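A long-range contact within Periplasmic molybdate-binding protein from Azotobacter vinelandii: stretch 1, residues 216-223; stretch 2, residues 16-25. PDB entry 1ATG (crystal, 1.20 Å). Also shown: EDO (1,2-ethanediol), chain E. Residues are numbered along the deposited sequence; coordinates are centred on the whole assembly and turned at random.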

ATOM      1  N   PRO A 216       6.860 -12.175  15.874  1.00  7.16           N
ATOM      2  CA  PRO A 216       5.575 -12.831  15.790  1.00  8.31           C
ATOM      3  C   PRO A 216       4.370 -11.937  15.932  1.00  7.43           C
ATOM      4  O   PRO A 216       3.388 -12.113  15.205  1.00  7.97           O
ATOM      5  CB  PRO A 216       5.620 -13.915  16.863  1.00  9.25           C
ATOM      6  CG  PRO A 216       7.052 -14.097  17.206  1.00 13.12           C
ATOM      7  CD  PRO A 216       7.771 -12.831  16.857  1.00  9.04           C
ATOM      8  N   LYS A 217       4.388 -10.996  16.870  1.00  7.98           N
ATOM      9  CA  LYS A 217       3.205 -10.154  17.054  1.00  8.34           C
ATOM     10  C   LYS A 217       3.002  -9.205  15.879  1.00  6.35           C
ATOM     11  O   LYS A 217       1.873  -9.057  15.419  1.00  7.97           O
ATOM     12  CB  LYS A 217       3.271  -9.430  18.394  1.00 11.68           C
ATOM     13  CG  LYS A 217       2.887 -10.305  19.586  1.00 20.28           C
ATOM     14  CD  LYS A 217       1.392 -10.578  19.606  1.00 27.62           C
ATOM     15  CE  LYS A 217       0.889 -10.931  20.995  1.00 31.65           C
ATOM     16  NZ  LYS A 217      -0.444 -11.599  20.955  1.00 33.75           N
ATOM     17  N   ALA A 218       4.100  -8.621  15.404  1.00  6.79           N
ATOM     18  CA  ALA A 218       3.976  -7.745  14.224  1.00  6.53           C
ATOM     19  C   ALA A 218       3.497  -8.534  13.013  1.00  5.68           C
ATOM     20  O   ALA A 218       2.614  -8.093  12.269  1.00  6.39           O
ATOM     21  CB  ALA A 218       5.316  -7.099  13.924  1.00  8.24           C
ATOM     22  N   VAL A 219       4.080  -9.716  12.783  1.00  6.21           N
ATOM     23  CA  VAL A 219       3.664 -10.530  11.635  1.00  6.28           C
ATOM     24  C   VAL A 219       2.197 -10.892  11.732  1.00  6.45           C
ATOM     25  O   VAL A 219       1.483 -10.905  10.717  1.00  6.42           O
ATOM     26  CB  VAL A 219       4.575 -11.762  11.493  1.00  7.54           C
ATOM     27  CG1 VAL A 219       4.002 -12.812  10.549  1.00  8.37           C
ATOM     28  CG2 VAL A 219       5.962 -11.366  10.996  1.00  8.22           C
ATOM     29  N   ALA A 220       1.698 -11.204  12.941  1.00  6.71           N
ATOM     30  CA  ALA A 220       0.291 -11.548  13.084  1.00  6.08           C
ATOM     31  C   ALA A 220      -0.606 -10.365  12.742  1.00  6.13           C
ATOM     32  O   ALA A 220      -1.640 -10.545  12.081  1.00  6.77           O
ATOM     33  CB  ALA A 220       0.007 -12.082  14.481  1.00  9.36           C
ATOM     34  N   ILE A 221      -0.233  -9.161  13.124  1.00  6.11           N
ATOM     35  CA  ILE A 221      -0.993  -7.963  12.780  1.00  5.98           C
ATOM     36  C   ILE A 221      -0.981  -7.737  11.270  1.00  5.22           C
ATOM     37  O   ILE A 221      -2.008  -7.430  10.672  1.00  5.93           O
ATOM     38  CB  ILE A 221      -0.453  -6.739  13.542  1.00  6.89           C
ATOM     39  CG1 ILE A 221      -0.772  -6.869  15.038  1.00  8.97           C
ATOM     40  CG2 ILE A 221      -0.996  -5.436  12.980  1.00  7.44           C
ATOM     41  CD1 ILE A 221      -0.018  -5.932  15.955  1.00  9.10           C
ATOM     42  N   ILE A 222       0.179  -7.918  10.654  1.00  5.39           N
ATOM     43  CA  ILE A 222       0.315  -7.762   9.199  1.00  4.69           C
ATOM     44  C   ILE A 222      -0.550  -8.768   8.467  1.00  4.37           C
ATOM     45  O   ILE A 222      -1.258  -8.410   7.517  1.00  4.77           O
ATOM     46  CB  ILE A 222       1.808  -7.860   8.838  1.00  4.95           C
ATOM     47  CG1 ILE A 222       2.550  -6.638   9.394  1.00  6.21           C
ATOM     48  CG2 ILE A 222       2.020  -7.990   7.341  1.00  6.25           C
ATOM     49  CD1 ILE A 222       4.057  -6.787   9.382  1.00  7.23           C
ATOM     50  N   LYS A 223      -0.534 -10.028   8.896  1.00  5.36           N
ATOM     51  CA  LYS A 223      -1.360 -11.042   8.253  1.00  5.55           C
ATOM     52  C   LYS A 223      -2.845 -10.811   8.469  1.00  5.35           C
ATOM     53  O   LYS A 223      -3.658 -11.059   7.577  1.00  6.37           O
ATOM     54  CB  LYS A 223      -0.992 -12.445   8.758  1.00  7.07           C
ATOM     55  CG  LYS A 223       0.352 -12.890   8.219  1.00  7.68           C
ATOM     56  CD  LYS A 223       0.625 -14.366   8.453  1.00 12.80           C
ATOM     57  CE  LYS A 223       2.003 -14.780   7.939  1.00 12.92           C
ATOM     58  NZ  LYS A 223       2.111 -16.274   7.925  1.00 17.54           N
TER
HETATM   59  C1  EDO E 401      -7.424  -6.318  10.931  0.50 16.30           C
HETATM   60  O1  EDO E 401      -7.666  -5.213  11.970  0.50 16.09           O
HETATM   61  C2  EDO E 401      -8.494  -6.408   9.827  0.50 15.84           C
HETATM   62  O2  EDO E 401      -8.972  -4.953   9.492  0.50 14.84           O
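Stretch 2 16-25: QLAGQFAKQT

Stretch 2 is helical throughout and continues a helix that begins earlier in the chain. It packs against the helix of stretch 1, almost 200 residues away in sequence. The two run nearly antiparallel, with a signed crossing angle of 157° and axes 10.1 Å apart at closest approach. The backbones come nearest at Ala 218 and Leu 17, whose CA atoms are 6.3 Å apart. Here Leu 17 lies against Ala 218.

Ile 221 and Leu 17 cover the most surface. Ile 221 points toward stretch 2 in the m, t rotamer. Its CG2 lies 3.8 Å from CD2 of Leu 17, and its CD1 lies 3.8 Å from CB of Gln 20. The isoleucine thus spans one turn of the facing helix. Leu 17 leaves its backbone sideways, but its end comes nearer to stretch 1. Its CD2 sits 3.7 Å from CA of Ala 218 and 3.8 Å from CB of the same residue. Its CD1 reaches CG1 of Ile 222 at 4.1 Å. These apolar contacts lie among the buried residues Leu 17, Ala 218 and Ile 222, with the partly exposed Ile 221 beside them.

Polar side chains take part as well. Gln 20 points toward stretch 1 and packs its CB on Ile 221; its OE1 accepts a very short hydrogen bond, 2.5 Å, from NE2 of Gln 24, within stretch 2. The same NE2 lies 3.8 Å from CB of Lys 217, whose side-chain end leads away. At the other end, OE1 of Gln 16 is 3.9 Å from CG2 of Ile 221. NE2 of Gln 16 donates to O1 of the ethanediol at 2.7 Å.

No direct hydrogen bond joins the helices. One water bridges them, donating to OE1 of Gln 16 and to O of Ile 221, each 2.7 Å from the water oxygen. The contact buries 315 Å² in total.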

ATOM      1  N   GLN A  16      -1.927   0.240  13.819  1.00  7.90           N
ATOM      2  CA  GLN A  16      -2.088  -0.920  14.690  1.00  8.99           C
ATOM      3  C   GLN A  16      -0.734  -1.380  15.219  1.00  7.66           C
ATOM      4  O   GLN A  16      -0.589  -1.670  16.424  1.00  9.12           O
ATOM      5  CB  GLN A  16      -2.774  -2.085  13.982  1.00  8.19           C
ATOM      6  CG  GLN A  16      -4.210  -1.797  13.583  1.00  9.20           C
ATOM      7  CD  GLN A  16      -4.786  -2.902  12.731  1.00  9.74           C
ATOM      8  OE1 GLN A  16      -4.138  -3.416  11.815  1.00  9.81           O
ATOM      9  NE2 GLN A  16      -6.024  -3.301  13.000  1.00 14.50           N
ATOM     10  N   LEU A  17       0.261  -1.484  14.352  1.00  7.33           N
ATOM     11  CA  LEU A  17       1.594  -1.917  14.754  1.00  8.12           C
ATOM     12  C   LEU A  17       2.223  -0.965  15.757  1.00  8.87           C
ATOM     13  O   LEU A  17       2.771  -1.425  16.770  1.00  8.90           O
ATOM     14  CB  LEU A  17       2.498  -2.043  13.534  1.00  7.03           C
ATOM     15  CG  LEU A  17       2.159  -3.184  12.568  1.00  6.53           C
ATOM     16  CD1 LEU A  17       2.783  -2.933  11.206  1.00  7.50           C
ATOM     17  CD2 LEU A  17       2.658  -4.514  13.129  1.00  7.22           C
ATOM     18  N   ALA A  18       2.186   0.329  15.482  1.00 10.19           N
ATOM     19  CA  ALA A  18       2.725   1.334  16.393  1.00 11.64           C
ATOM     20  C   ALA A  18       2.047   1.245  17.749  1.00 11.71           C
ATOM     21  O   ALA A  18       2.725   1.305  18.802  1.00 12.29           O
ATOM     22  CB  ALA A  18       2.518   2.715  15.776  1.00 14.85           C
ATOM     23  N   GLY A  19       0.746   1.045  17.836  1.00 11.58           N
ATOM     24  CA  GLY A  19       0.009   0.898  19.079  1.00 11.71           C
ATOM     25  C   GLY A  19       0.533  -0.300  19.866  1.00 11.90           C
ATOM     26  O   GLY A  19       0.763  -0.213  21.087  1.00 12.09           O
ATOM     27  N   GLN A  20       0.729  -1.433  19.197  1.00 10.79           N
ATOM     28  CA  GLN A  20       1.249  -2.613  19.878  1.00 10.25           C
ATOM     29  C   GLN A  20       2.689  -2.409  20.308  1.00  9.11           C
ATOM     30  O   GLN A  20       3.058  -2.818  21.436  1.00 10.42           O
ATOM     31  CB  GLN A  20       1.094  -3.833  18.976  1.00 10.08           C
ATOM     32  CG  GLN A  20       1.628  -5.130  19.566  1.00 11.38           C
ATOM     33  CD  GLN A  20       0.968  -5.527  20.865  1.00 13.04           C
ATOM     34  OE1 GLN A  20       1.546  -6.295  21.657  1.00 13.80           O
ATOM     35  NE2 GLN A  20      -0.219  -5.026  21.166  1.00 13.71           N
ATOM     36  N   PHE A  21       3.533  -1.793  19.507  1.00  9.26           N
ATOM     37  CA  PHE A  21       4.931  -1.570  19.848  1.00  8.74           C
ATOM     38  C   PHE A  21       5.023  -0.667  21.066  1.00 10.24           C
ATOM     39  O   PHE A  21       5.877  -0.857  21.947  1.00 10.17           O
ATOM     40  CB  PHE A  21       5.665  -0.977  18.648  1.00  9.47           C
ATOM     41  CG  PHE A  21       7.138  -0.754  18.821  1.00  8.45           C
ATOM     42  CD1 PHE A  21       8.016  -1.824  18.937  1.00  9.63           C
ATOM     43  CD2 PHE A  21       7.655   0.532  18.854  1.00 10.52           C
ATOM     44  CE1 PHE A  21       9.372  -1.610  19.076  1.00 10.55           C
ATOM     45  CE2 PHE A  21       9.012   0.745  18.996  1.00 12.36           C
ATOM     46  CZ  PHE A  21       9.878  -0.327  19.113  1.00 10.04           C
ATOM     47  N   ALA A  22       4.143   0.333  21.139  1.00 11.80           N
ATOM     48  CA  ALA A  22       4.087   1.237  22.289  1.00 12.97           C
ATOM     49  C   ALA A  22       3.634   0.505  23.535  1.00 12.63           C
ATOM     50  O   ALA A  22       4.247   0.685  24.612  1.00 13.35           O
ATOM     51  CB  ALA A  22       3.140   2.384  21.951  1.00 14.33           C
ATOM     52  N   LYS A  23       2.630  -0.341  23.464  1.00 12.92           N
ATOM     53  CA  LYS A  23       2.182  -1.116  24.612  1.00 14.34           C
ATOM     54  C   LYS A  23       3.329  -1.985  25.123  1.00 12.78           C
ATOM     55  O   LYS A  23       3.562  -2.085  26.338  1.00 14.16           O
ATOM     56  CB  LYS A  23       0.988  -1.986  24.242  1.00 15.90           C
ATOM     57  CG  LYS A  23       0.533  -3.020  25.249  1.00 21.52           C
ATOM     58  CD  LYS A  23      -0.629  -3.857  24.740  1.00 24.81           C
ATOM     59  CE  LYS A  23      -1.043  -4.924  25.737  1.00 27.65           C
ATOM     60  NZ  LYS A  23      -1.812  -4.356  26.878  1.00 29.91           N
ATOM     61  N   GLN A  24       4.036  -2.660  24.221  1.00 11.10           N
ATOM     62  CA  GLN A  24       5.101  -3.556  24.634  1.00 11.02           C
ATOM     63  C   GLN A  24       6.336  -2.876  25.175  1.00 10.26           C
ATOM     64  O   GLN A  24       6.920  -3.400  26.144  1.00 12.09           O
ATOM     65  CB  GLN A  24       5.512  -4.408  23.416  1.00 10.05           C
ATOM     66  CG  GLN A  24       4.441  -5.390  22.990  1.00 11.13           C
ATOM     67  CD  GLN A  24       4.894  -6.193  21.780  1.00 10.16           C
ATOM     68  OE1 GLN A  24       6.092  -6.305  21.525  1.00 10.26           O
ATOM     69  NE2 GLN A  24       3.932  -6.768  21.080  1.00  9.51           N
ATOM     70  N   THR A  25       6.790  -1.789  24.590  1.00 10.43           N
ATOM     71  CA  THR A  25       8.055  -1.167  24.876  1.00 11.02           C
ATOM     72  C   THR A  25       8.011   0.212  25.501  1.00 11.49           C
ATOM     73  O   THR A  25       9.051   0.694  25.947  1.00 11.48           O
ATOM     74  CB  THR A  25       8.910  -0.997  23.587  1.00 10.29           C
ATOM     75  OG1 THR A  25       8.330   0.030  22.766  1.00 10.38           O
ATOM     76  CG2 THR A  25       8.984  -2.301  22.813  1.00 10.17           C
TER
HETATM   77  O   HOH W   1      -4.265  -6.132  11.530  1.00  9.79           O